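Local coordinates for N-acetylcysteine deacetylase (Bacillus subtilis, PDB 1YSJ), which probably catalyses the deacetylation of N-acetylcysteine to acetate and cysteine, as a hydrolase of the M20 peptidase family with two divalent metal ions, at residues P45-T55 / A96-Q104; M119-S130 / H374-L385. The protein carries 1 engineered substitution. All coordinates share one frame; numbering follows the deposited sequence.

How the contacts relate
Contact 2 is buried and includes part of the dinuclear nickel site, whereas contact 1 is only partly buried and reaches the surface at Pro102. Both rest on the loops and helix that follow strand 91-97: residues 96-104 of contact 1 lead on to 119-130 of contact 2, and the two meet where Asp97 OD1 probably bonds to His127 ND1 and Leu101 N to Met119 O. Contact 1 is held by polar links, including two bridging waters, with apolar packing around them, and probably supports the metal site from its second shell. Contact 2 combines metal coordination at one end with aromatic and aliphatic packing against helix 384-402 and the loop before it.

Contact 1 of 2, residues P45-T55 / A96-Q104; sequences PELSFQEVETT and ADIDALPIQ
Ala100 N and Ser48 OG make the two direct hydrogen bonds between 45-55 and 96-104. The amide of Ala100 points at Glu46 O over 2.7 Å, an almost straight bond (160°) running nearly along the C=O axis. Ser48 OG donates to Asp99 OD2, also at 2.7 Å, using the anti lone pair of that oxygen. Asp99 has its CG between its own backbone N and carbonyl carbon (chi1 62°), which brings the carboxylate to the serine. Beyond the contact, its OD1 accepts from His124 ND1 and its OD2 from Glu158 N, so this second-shell group probably helps to orient the His124 ring and to hold the backbone of Glu158, both nickel ligands.

Two waters add indirect links. Water 1 accepts from Glu46 N and donates to Ile98 O (2.8 Å) and Thr54 OG1; water 2 joins Ser48 N to Ala100 O.

The Glu51 and Asp99 side chains run side by side, pointing the same way, their carboxylate planes 63° apart, and Glu51 OE2 comes within 3.2 Å of Asp99 CB. Bonds from Phe49 N and Ala156 N to Glu51 OE2, and from Thr77 to OE1, probably offset the like charges.

Apolar contacts fill in around this core. Pro45 CB meets Ala100 CB at 3.5 Å, Leu47 CD2 leans on Pro102 CD at 3.8 Å, and Ile98 CD1 touches Glu51 CB at 3.8 Å.

The contact thus joins the 28-43 to 52-64 connection and the first turn of helix 52-64 to the loop leaving strand 91-97, where Ile98 also packs on Phe153 of strand 148-154 and Thr128 of helix 124-139.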
loop_
_atom_site.group_PDB
_atom_site.type_symbol
_atom_site.label_atom_id
_atom_site.label_comp_id
_atom_site.label_asym_id
_atom_site.label_seq_id
_atom_site.Cartn_x
_atom_site.Cartn_y
_atom_site.Cartn_z
ATOM N N PRO A 45 -34.241 9.492 6.274
ATOM C CA PRO A 45 -32.951 9.954 6.762
ATOM C C PRO A 45 -32.164 10.719 5.699
ATOM O O PRO A 45 -32.304 10.447 4.506
ATOM C CB PRO A 45 -32.237 8.650 7.126
ATOM C CG PRO A 45 -32.791 7.657 6.210
ATOM C CD PRO A 45 -34.212 8.056 5.929
ATOM N N GLU A 46 -31.344 11.664 6.144
ATOM C CA GLU A 46 -30.509 12.449 5.244
ATOM C C GLU A 46 -29.054 12.443 5.711
ATOM O O GLU A 46 -28.776 12.351 6.905
ATOM C CB GLU A 46 -31.052 13.887 5.120
ATOM C CG GLU A 46 -32.407 13.986 4.394
ATOM C CD GLU A 46 -33.053 15.364 4.494
ATOM O OE1 GLU A 46 -33.316 15.808 5.631
ATOM O OE2 GLU A 46 -33.319 15.996 3.440
ATOM N N LEU A 47 -28.133 12.536 4.758
ATOM C CA LEU A 47 -26.695 12.515 5.049
ATOM C C LEU A 47 -26.173 13.879 5.519
ATOM O O LEU A 47 -26.852 14.885 5.355
ATOM C CB LEU A 47 -25.911 12.006 3.829
ATOM C CG LEU A 47 -26.273 10.588 3.357
ATOM C CD1 LEU A 47 -25.642 10.238 2.021
ATOM C CD2 LEU A 47 -25.881 9.560 4.402
ATOM N N SER A 48 -24.982 13.884 6.119
ATOM C CA SER A 48 -24.294 15.105 6.583
ATOM C C SER A 48 -24.337 16.244 5.567
ATOM O O SER A 48 -23.969 16.053 4.406
ATOM C CB SER A 48 -22.827 14.797 6.924
ATOM O OG SER A 48 -22.711 13.924 8.038
ATOM N N PHE A 49 -24.780 17.420 6.025
ATOM C CA PHE A 49 -24.946 18.633 5.201
ATOM C C PHE A 49 -26.021 18.546 4.100
ATOM O O PHE A 49 -26.143 19.457 3.273
ATOM C CB PHE A 49 -23.605 19.121 4.621
ATOM C CG PHE A 49 -22.680 19.724 5.643
ATOM C CD1 PHE A 49 -21.333 19.376 5.664
ATOM C CD2 PHE A 49 -23.154 20.638 6.590
ATOM C CE1 PHE A 49 -20.465 19.928 6.604
ATOM C CE2 PHE A 49 -22.296 21.191 7.539
ATOM C CZ PHE A 49 -20.945 20.836 7.546
ATOM N N GLN A 50 -26.799 17.466 4.108
ATOM C CA GLN A 50 -27.850 17.235 3.110
ATOM C C GLN A 50 -29.212 17.110 3.782
ATOM O O GLN A 50 -30.172 16.606 3.183
ATOM C CB GLN A 50 -27.549 15.976 2.287
ATOM C CG GLN A 50 -26.264 16.054 1.466
ATOM C CD GLN A 50 -26.135 14.910 0.476
ATOM O OE1 GLN A 50 -26.919 14.802 -0.482
ATOM N NE2 GLN A 50 -25.130 14.057 0.687
ATOM N N GLU A 51 -29.288 17.587 5.028
ATOM C CA GLU A 51 -30.490 17.473 5.851
ATOM C C GLU A 51 -31.485 18.595 5.556
ATOM O O GLU A 51 -31.872 19.352 6.445
ATOM C CB GLU A 51 -30.136 17.438 7.347
ATOM C CG GLU A 51 -28.897 16.620 7.713
ATOM C CD GLU A 51 -27.597 17.434 7.686
ATOM O OE1 GLU A 51 -27.570 18.535 7.097
ATOM O OE2 GLU A 51 -26.588 16.967 8.255
ATOM N N VAL A 52 -31.896 18.685 4.298
ATOM C CA VAL A 52 -32.815 19.723 3.833
ATOM C C VAL A 52 -34.224 19.511 4.390
ATOM O O VAL A 52 -34.819 20.425 4.968
ATOM C CB VAL A 52 -32.828 19.797 2.275
ATOM C CG1 VAL A 52 -33.820 20.849 1.770
ATOM C CG2 VAL A 52 -31.420 20.097 1.749
ATOM N N GLU A 53 -34.741 18.298 4.228
ATOM C CA GLU A 53 -36.094 17.965 4.660
ATOM C C GLU A 53 -36.197 17.846 6.173
ATOM O O GLU A 53 -37.221 18.201 6.755
ATOM C CB GLU A 53 -36.575 16.669 3.994
ATOM C CG GLU A 53 -36.820 16.783 2.488
ATOM C CD GLU A 53 -37.754 17.924 2.121
ATOM O OE1 GLU A 53 -38.873 17.988 2.674
ATOM O OE2 GLU A 53 -37.369 18.756 1.274
ATOM N N THR A 54 -35.134 17.339 6.796
ATOM C CA THR A 54 -35.047 17.221 8.252
ATOM C C THR A 54 -35.108 18.612 8.896
ATOM O O THR A 54 -35.876 18.835 9.834
ATOM C CB THR A 54 -33.757 16.476 8.675
ATOM O OG1 THR A 54 -33.649 15.255 7.928
ATOM C CG2 THR A 54 -33.760 16.150 10.157
ATOM N N THR A 55 -34.314 19.539 8.363
ATOM C CA THR A 55 -34.317 20.938 8.785
ATOM C C THR A 55 -35.709 21.556 8.621
ATOM O O THR A 55 -36.179 22.296 9.485
ATOM C CB THR A 55 -33.276 21.741 7.982
ATOM O OG1 THR A 55 -31.971 21.224 8.260
ATOM C CG2 THR A 55 -33.314 23.220 8.328
ATOM N N ALA A 96 -28.729 18.748 19.827
ATOM C CA ALA A 96 -29.022 17.466 19.179
ATOM C C ALA A 96 -28.395 17.429 17.782
ATOM O O ALA A 96 -28.298 18.457 17.113
ATOM C CB ALA A 96 -30.529 17.241 19.088
ATOM N N ASP A 97 -27.967 16.247 17.351
ATOM C CA ASP A 97 -27.438 16.047 15.993
ATOM C C ASP A 97 -28.506 15.471 15.068
ATOM O O ASP A 97 -29.315 14.651 15.494
ATOM C CB ASP A 97 -26.182 15.164 16.005
ATOM C CG ASP A 97 -26.226 14.074 17.072
ATOM O OD1 ASP A 97 -27.322 13.743 17.581
ATOM O OD2 ASP A 97 -25.146 13.547 17.405
ATOM N N ILE A 98 -28.517 15.903 13.808
ATOM C CA ILE A 98 -29.643 15.586 12.911
ATOM C C ILE A 98 -29.326 14.714 11.676
ATOM O O ILE A 98 -30.235 14.373 10.918
ATOM C CB ILE A 98 -30.408 16.878 12.467
ATOM C CG1 ILE A 98 -29.553 17.750 11.529
ATOM C CG2 ILE A 98 -30.875 17.668 13.685
ATOM C CD1 ILE A 98 -30.323 18.886 10.850
ATOM N N ASP A 99 -28.054 14.363 11.477
ATOM C CA ASP A 99 -27.625 13.635 10.270
ATOM C C ASP A 99 -27.617 12.103 10.407
ATOM O O ASP A 99 -27.397 11.567 11.489
ATOM C CB ASP A 99 -26.254 14.139 9.786
ATOM C CG ASP A 99 -25.137 13.917 10.807
ATOM O OD1 ASP A 99 -25.399 13.899 12.034
ATOM O OD2 ASP A 99 -23.975 13.781 10.368
ATOM N N ALA A 100 -27.857 11.417 9.289
ATOM C CA ALA A 100 -27.847 9.954 9.228
ATOM C C ALA A 100 -26.572 9.417 8.557
ATOM O O ALA A 100 -25.595 10.154 8.384
ATOM C CB ALA A 100 -29.081 9.459 8.510
ATOM N N LEU A 101 -26.594 8.142 8.166
ATOM C CA LEU A 101 -25.396 7.455 7.668
ATOM C C LEU A 101 -25.593 6.711 6.348
ATOM O O LEU A 101 -26.693 6.234 6.071
ATOM C CB LEU A 101 -24.868 6.487 8.729
ATOM C CG LEU A 101 -24.116 7.127 9.898
ATOM C CD1 LEU A 101 -24.168 6.211 11.110
ATOM C CD2 LEU A 101 -22.670 7.483 9.523
ATOM N N PRO A 102 -24.520 6.606 5.532
ATOM C CA PRO A 102 -24.576 5.873 4.261
ATOM C C PRO A 102 -24.552 4.355 4.464
ATOM O O PRO A 102 -23.646 3.667 3.979
ATOM C CB PRO A 102 -23.312 6.342 3.534
ATOM C CG PRO A 102 -22.344 6.631 4.641
ATOM C CD PRO A 102 -23.184 7.199 5.760
ATOM N N ILE A 103 -25.549 3.842 5.178
ATOM C CA ILE A 103 -25.655 2.414 5.441
ATOM C C ILE A 103 -27.071 1.950 5.099
ATOM O O ILE A 103 -28.039 2.661 5.369
ATOM C CB ILE A 103 -25.338 2.082 6.926
ATOM C CG1 ILE A 103 -24.037 2.750 7.381
ATOM C CG2 ILE A 103 -25.267 0.568 7.136
ATOM C CD1 ILE A 103 -23.891 2.878 8.885
ATOM N N GLN A 104 -27.182 0.768 4.496
ATOM C CA GLN A 104 -28.479 0.162 4.198
ATOM C C GLN A 104 -29.098 -0.415 5.471
ATOM O O GLN A 104 -28.482 -1.242 6.153
ATOM C CB GLN A 104 -28.329 -0.931 3.125
ATOM C CG GLN A 104 -29.588 -1.755 2.852
ATOM C CD GLN A 104 -30.686 -0.961 2.155
ATOM O OE1 GLN A 104 -30.442 -0.294 1.147
ATOM N NE2 GLN A 104 -31.906 -1.045 2.682
HETATM O O HOH W 1 -31.588 13.127 8.746
HETATM O O HOH W 2 -23.499 11.493 7.232
#

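Contact 2 of 2, residues M119-S130 / H374-L385; sequences MHACGHDFHTAS and HHPAFTLDEEAL. With NI (nickel (II) ion), chain C; NI (nickel (II) ion), chain D.
Phe378 lays one ring face over Ala121 O and Cys122 N. Its CG stands anti to the backbone N (chi1 169°), which carries the ring across this loop: CB touches Ala121 O, CG comes within 3.2 Å of that oxygen, CD1 and CE1 also lie nearest it, CD2 meets Ala121 C, CE2 lies 3.3 Å from Gly123 N, and CZ reaches Cys122 C. The ring and Leu380 CD2 crowd the spot where a side chain on Gly123 would begin. With an alanine in place of Phe378, a gap would probably open beside the loop that carries Cys122, leaving that loop freer to shift. Ala121 O also accepts from His374 N (2.8 Å), the donor standing above the carbonyl plane.

Beyond this loop lies the dinuclear centre of the M20 peptidases. Cys122 SG bridges the nickel ions of chains C and D at 2.5 and 2.6 Å, as does water 3. His124 NE2 binds the first at 2.0 Å and His374 NE2 the second at 2.3 Å, the His374 ring turning its edge to Cys122 SG. His182 and Glu158 complete their respective protein ligands.

Further along, Phe126 packs against Leu380 in the loop before helix 384-402 and against Ala384 and Leu385 of that helix: CB rests on Leu380 CD2 (3.6 Å), CD1 meets Leu385 CD2, and the ring edge at CE1 abuts Ala384 C. Leu385 CD2 also reaches Ala129 CB and Ser130 OG.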
loop_
_atom_site.group_PDB
_atom_site.type_symbol
_atom_site.label_atom_id
_atom_site.label_comp_id
_atom_site.label_asym_id
_atom_site.label_seq_id
_atom_site.Cartn_x
_atom_site.Cartn_y
_atom_site.Cartn_z
HETATM N N MSE A 119 -29.476 5.427 6.455
HETATM C CA MSE A 119 -30.120 5.010 7.697
HETATM C C MSE A 119 -29.654 5.816 8.899
HETATM O O MSE A 119 -28.472 6.131 9.022
HETATM C CB MSE A 119 -29.877 3.522 7.967
HETATM C CG MSE A 119 -30.227 3.084 9.382
HETATM SE SE MSE A 119 -29.698 1.269 9.844
HETATM C CE MSE A 119 -28.159 1.110 8.725
ATOM N N HIS A 120 -30.598 6.120 9.786
ATOM C CA HIS A 120 -30.293 6.662 11.101
ATOM C C HIS A 120 -29.804 5.548 12.030
ATOM O O HIS A 120 -30.511 5.135 12.951
ATOM C CB HIS A 120 -31.526 7.370 11.685
ATOM C CG HIS A 120 -31.602 8.825 11.343
ATOM N ND1 HIS A 120 -30.679 9.744 11.795
ATOM C CD2 HIS A 120 -32.493 9.523 10.600
ATOM C CE1 HIS A 120 -30.993 10.944 11.338
ATOM N NE2 HIS A 120 -32.088 10.836 10.607
ATOM N N ALA A 121 -28.585 5.074 11.778
ATOM C CA ALA A 121 -28.006 3.942 12.506
ATOM C C ALA A 121 -27.261 4.363 13.776
ATOM O O ALA A 121 -26.592 3.550 14.413
ATOM C CB ALA A 121 -27.086 3.137 11.585
ATOM N N CYS A 122 -27.383 5.632 14.140
ATOM C CA CYS A 122 -26.729 6.153 15.336
ATOM C C CYS A 122 -27.726 6.827 16.292
ATOM O O CYS A 122 -27.329 7.407 17.297
ATOM C CB CYS A 122 -25.601 7.111 14.942
ATOM S SG CYS A 122 -24.250 7.213 16.148
ATOM N N GLY A 123 -29.017 6.742 15.966
ATOM C CA GLY A 123 -30.085 7.260 16.831
ATOM C C GLY A 123 -30.256 8.776 16.870
ATOM O O GLY A 123 -30.856 9.305 17.801
ATOM N N HIS A 124 -29.754 9.474 15.854
ATOM C CA HIS A 124 -29.837 10.936 15.799
ATOM C C HIS A 124 -31.267 11.425 15.582
ATOM O O HIS A 124 -31.615 12.555 15.958
ATOM C CB HIS A 124 -28.907 11.482 14.717
ATOM C CG HIS A 124 -27.452 11.260 15.003
ATOM N ND1 HIS A 124 -26.450 11.881 14.287
ATOM C CD2 HIS A 124 -26.830 10.496 15.935
ATOM C CE1 HIS A 124 -25.275 11.497 14.755
ATOM N NE2 HIS A 124 -25.477 10.659 15.756
ATOM N N ASP A 125 -32.085 10.575 14.964
ATOM C CA ASP A 125 -33.517 10.802 14.883
ATOM C C ASP A 125 -34.110 10.874 16.301
ATOM O O ASP A 125 -34.861 11.800 16.615
ATOM C CB ASP A 125 -34.204 9.716 14.030
ATOM C CG ASP A 125 -33.876 8.293 14.484
ATOM O OD1 ASP A 125 -32.787 8.060 15.052
ATOM O OD2 ASP A 125 -34.711 7.393 14.255
ATOM N N PHE A 126 -33.736 9.908 17.147
ATOM C CA PHE A 126 -34.074 9.915 18.573
ATOM C C PHE A 126 -33.596 11.168 19.316
ATOM O O PHE A 126 -34.376 11.778 20.048
ATOM C CB PHE A 126 -33.559 8.643 19.263
ATOM C CG PHE A 126 -33.525 8.730 20.768
ATOM C CD1 PHE A 126 -34.696 8.630 21.514
ATOM C CD2 PHE A 126 -32.315 8.899 21.440
ATOM C CE1 PHE A 126 -34.666 8.711 22.903
ATOM C CE2 PHE A 126 -32.273 8.981 22.832
ATOM C CZ PHE A 126 -33.452 8.886 23.565
ATOM N N HIS A 127 -32.328 11.545 19.140
ATOM C CA HIS A 127 -31.788 12.746 19.789
ATOM C C HIS A 127 -32.605 13.977 19.425
ATOM O O HIS A 127 -32.973 14.761 20.304
ATOM C CB HIS A 127 -30.319 12.995 19.426
ATOM C CG HIS A 127 -29.400 11.872 19.792
ATOM N ND1 HIS A 127 -28.217 11.637 19.126
ATOM C CD2 HIS A 127 -29.496 10.910 20.740
ATOM C CE1 HIS A 127 -27.619 10.584 19.655
ATOM N NE2 HIS A 127 -28.378 10.122 20.632
ATOM N N THR A 128 -32.886 14.122 18.127
ATOM C CA THR A 128 -33.646 15.249 17.593
ATOM C C THR A 128 -35.058 15.325 18.173
ATOM O O THR A 128 -35.443 16.358 18.726
ATOM C CB THR A 128 -33.683 15.214 16.038
ATOM O OG1 THR A 128 -32.352 15.393 15.532
ATOM C CG2 THR A 128 -34.593 16.306 15.472
ATOM N N ALA A 129 -35.812 14.234 18.061
ATOM C CA ALA A 129 -37.182 14.181 18.586
ATOM C C ALA A 129 -37.252 14.455 20.095
ATOM O O ALA A 129 -38.142 15.174 20.546
ATOM C CB ALA A 129 -37.840 12.854 18.249
ATOM N N SER A 130 -36.302 13.901 20.851
ATOM C CA SER A 130 -36.189 14.131 22.299
ATOM C C SER A 130 -36.023 15.601 22.646
ATOM O O SER A 130 -36.740 16.119 23.503
ATOM C CB SER A 130 -35.012 13.350 22.890
ATOM O OG SER A 130 -35.265 11.958 22.898
ATOM N N HIS A 374 -24.036 2.354 14.456
ATOM C CA HIS A 374 -23.639 2.151 13.051
ATOM C C HIS A 374 -23.972 0.776 12.463
ATOM O O HIS A 374 -23.763 0.539 11.274
ATOM C CB HIS A 374 -22.157 2.496 12.829
ATOM C CG HIS A 374 -21.855 3.958 12.945
ATOM N ND1 HIS A 374 -20.982 4.606 12.098
ATOM C CD2 HIS A 374 -22.320 4.900 13.799
ATOM C CE1 HIS A 374 -20.912 5.883 12.433
ATOM N NE2 HIS A 374 -21.714 6.088 13.462
ATOM N N HIS A 375 -24.498 -0.122 13.288
ATOM C CA HIS A 375 -24.917 -1.428 12.810
ATOM C C HIS A 375 -26.189 -1.279 11.966
ATOM O O HIS A 375 -27.061 -0.493 12.314
ATOM C CB HIS A 375 -25.160 -2.371 13.991
ATOM C CG HIS A 375 -25.218 -3.815 13.609
ATOM N ND1 HIS A 375 -24.139 -4.663 13.740
ATOM C CD2 HIS A 375 -26.223 -4.562 13.095
ATOM C CE1 HIS A 375 -24.477 -5.870 13.322
ATOM N NE2 HIS A 375 -25.737 -5.835 12.927
ATOM N N PRO A 376 -26.282 -2.013 10.839
ATOM C CA PRO A 376 -27.504 -2.046 10.015
ATOM C C PRO A 376 -28.795 -2.397 10.776
ATOM O O PRO A 376 -29.877 -1.959 10.380
ATOM C CB PRO A 376 -27.198 -3.128 8.975
ATOM C CG PRO A 376 -25.716 -3.145 8.872
ATOM C CD PRO A 376 -25.205 -2.834 10.252
ATOM N N ALA A 377 -28.674 -3.179 11.848
ATOM C CA ALA A 377 -29.831 -3.614 12.639
ATOM C C ALA A 377 -29.998 -2.811 13.933
ATOM O O ALA A 377 -30.779 -3.193 14.809
ATOM C CB ALA A 377 -29.744 -5.111 12.939
ATOM N N PHE A 378 -29.263 -1.702 14.036
ATOM C CA PHE A 378 -29.314 -0.806 15.196
ATOM C C PHE A 378 -30.750 -0.422 15.573
ATOM O O PHE A 378 -31.552 -0.056 14.706
ATOM C CB PHE A 378 -28.474 0.447 14.913
ATOM C CG PHE A 378 -28.657 1.554 15.912
ATOM C CD1 PHE A 378 -27.835 1.638 17.032
ATOM C CD2 PHE A 378 -29.638 2.528 15.721
ATOM C CE1 PHE A 378 -27.991 2.674 17.959
ATOM C CE2 PHE A 378 -29.804 3.566 16.643
ATOM C CZ PHE A 378 -28.976 3.637 17.766
ATOM N N THR A 379 -31.055 -0.512 16.867
ATOM C CA THR A 379 -32.386 -0.209 17.404
ATOM C C THR A 379 -32.309 0.636 18.675
ATOM O O THR A 379 -31.241 0.795 19.272
ATOM C CB THR A 379 -33.167 -1.495 17.772
ATOM O OG1 THR A 379 -32.362 -2.312 18.633
ATOM C CG2 THR A 379 -33.566 -2.289 16.525
ATOM N N LEU A 380 -33.461 1.162 19.085
ATOM C CA LEU A 380 -33.603 1.847 20.365
ATOM C C LEU A 380 -35.042 1.719 20.866
ATOM O O LEU A 380 -35.978 1.653 20.067
ATOM C CB LEU A 380 -33.165 3.318 20.258
ATOM C CG LEU A 380 -33.873 4.240 19.258
ATOM C CD1 LEU A 380 -34.969 5.072 19.937
ATOM C CD2 LEU A 380 -32.851 5.145 18.579
ATOM N N ASP A 381 -35.204 1.662 22.187
ATOM C CA ASP A 381 -36.523 1.591 22.818
ATOM C C ASP A 381 -37.069 3.011 22.914
ATOM O O ASP A 381 -36.458 3.876 23.547
ATOM C CB ASP A 381 -36.409 0.960 24.210
ATOM C CG ASP A 381 -37.733 0.423 24.738
ATOM O OD1 ASP A 381 -38.778 1.097 24.589
ATOM O OD2 ASP A 381 -37.723 -0.679 25.332
ATOM N N GLU A 382 -38.217 3.246 22.282
ATOM C CA GLU A 382 -38.786 4.593 22.158
ATOM C C GLU A 382 -39.351 5.156 23.467
ATOM O O GLU A 382 -39.730 6.327 23.526
ATOM C CB GLU A 382 -39.838 4.636 21.043
ATOM C CG GLU A 382 -39.242 4.556 19.637
ATOM C CD GLU A 382 -40.254 4.167 18.566
ATOM O OE1 GLU A 382 -41.190 3.394 18.867
ATOM O OE2 GLU A 382 -40.101 4.625 17.412
ATOM N N GLU A 383 -39.391 4.334 24.513
ATOM C CA GLU A 383 -39.768 4.808 25.847
ATOM C C GLU A 383 -38.764 5.832 26.385
ATOM O O GLU A 383 -39.110 6.666 27.227
ATOM C CB GLU A 383 -39.920 3.640 26.830
ATOM C CG GLU A 383 -41.009 2.619 26.466
ATOM C CD GLU A 383 -42.427 3.066 26.822
ATOM O OE1 GLU A 383 -42.670 4.283 26.998
ATOM O OE2 GLU A 383 -43.309 2.183 26.921
ATOM N N ALA A 384 -37.531 5.768 25.883
ATOM C CA ALA A 384 -36.471 6.714 26.249
ATOM C C ALA A 384 -36.760 8.148 25.789
ATOM O O ALA A 384 -36.127 9.093 26.265
ATOM C CB ALA A 384 -35.129 6.243 25.711
ATOM N N LEU A 385 -37.710 8.297 24.865
ATOM C CA LEU A 385 -38.127 9.607 24.366
ATOM C C LEU A 385 -38.768 10.459 25.454
ATOM O O LEU A 385 -38.558 11.669 25.506
ATOM C CB LEU A 385 -39.083 9.456 23.185
ATOM C CG LEU A 385 -38.462 9.151 21.820
ATOM C CD1 LEU A 385 -39.519 8.580 20.868
ATOM C CD2 LEU A 385 -37.803 10.396 21.227
HETATM NI NI NI C . -24.100 9.639 16.880
HETATM NI NI NI D . -22.295 7.945 14.634
HETATM O O HOH W 3 -22.274 9.660 16.420
HETATM O O HOH W 4 -23.569 11.741 17.567
HETATM O O HOH W 5 -20.497 7.649 16.103
#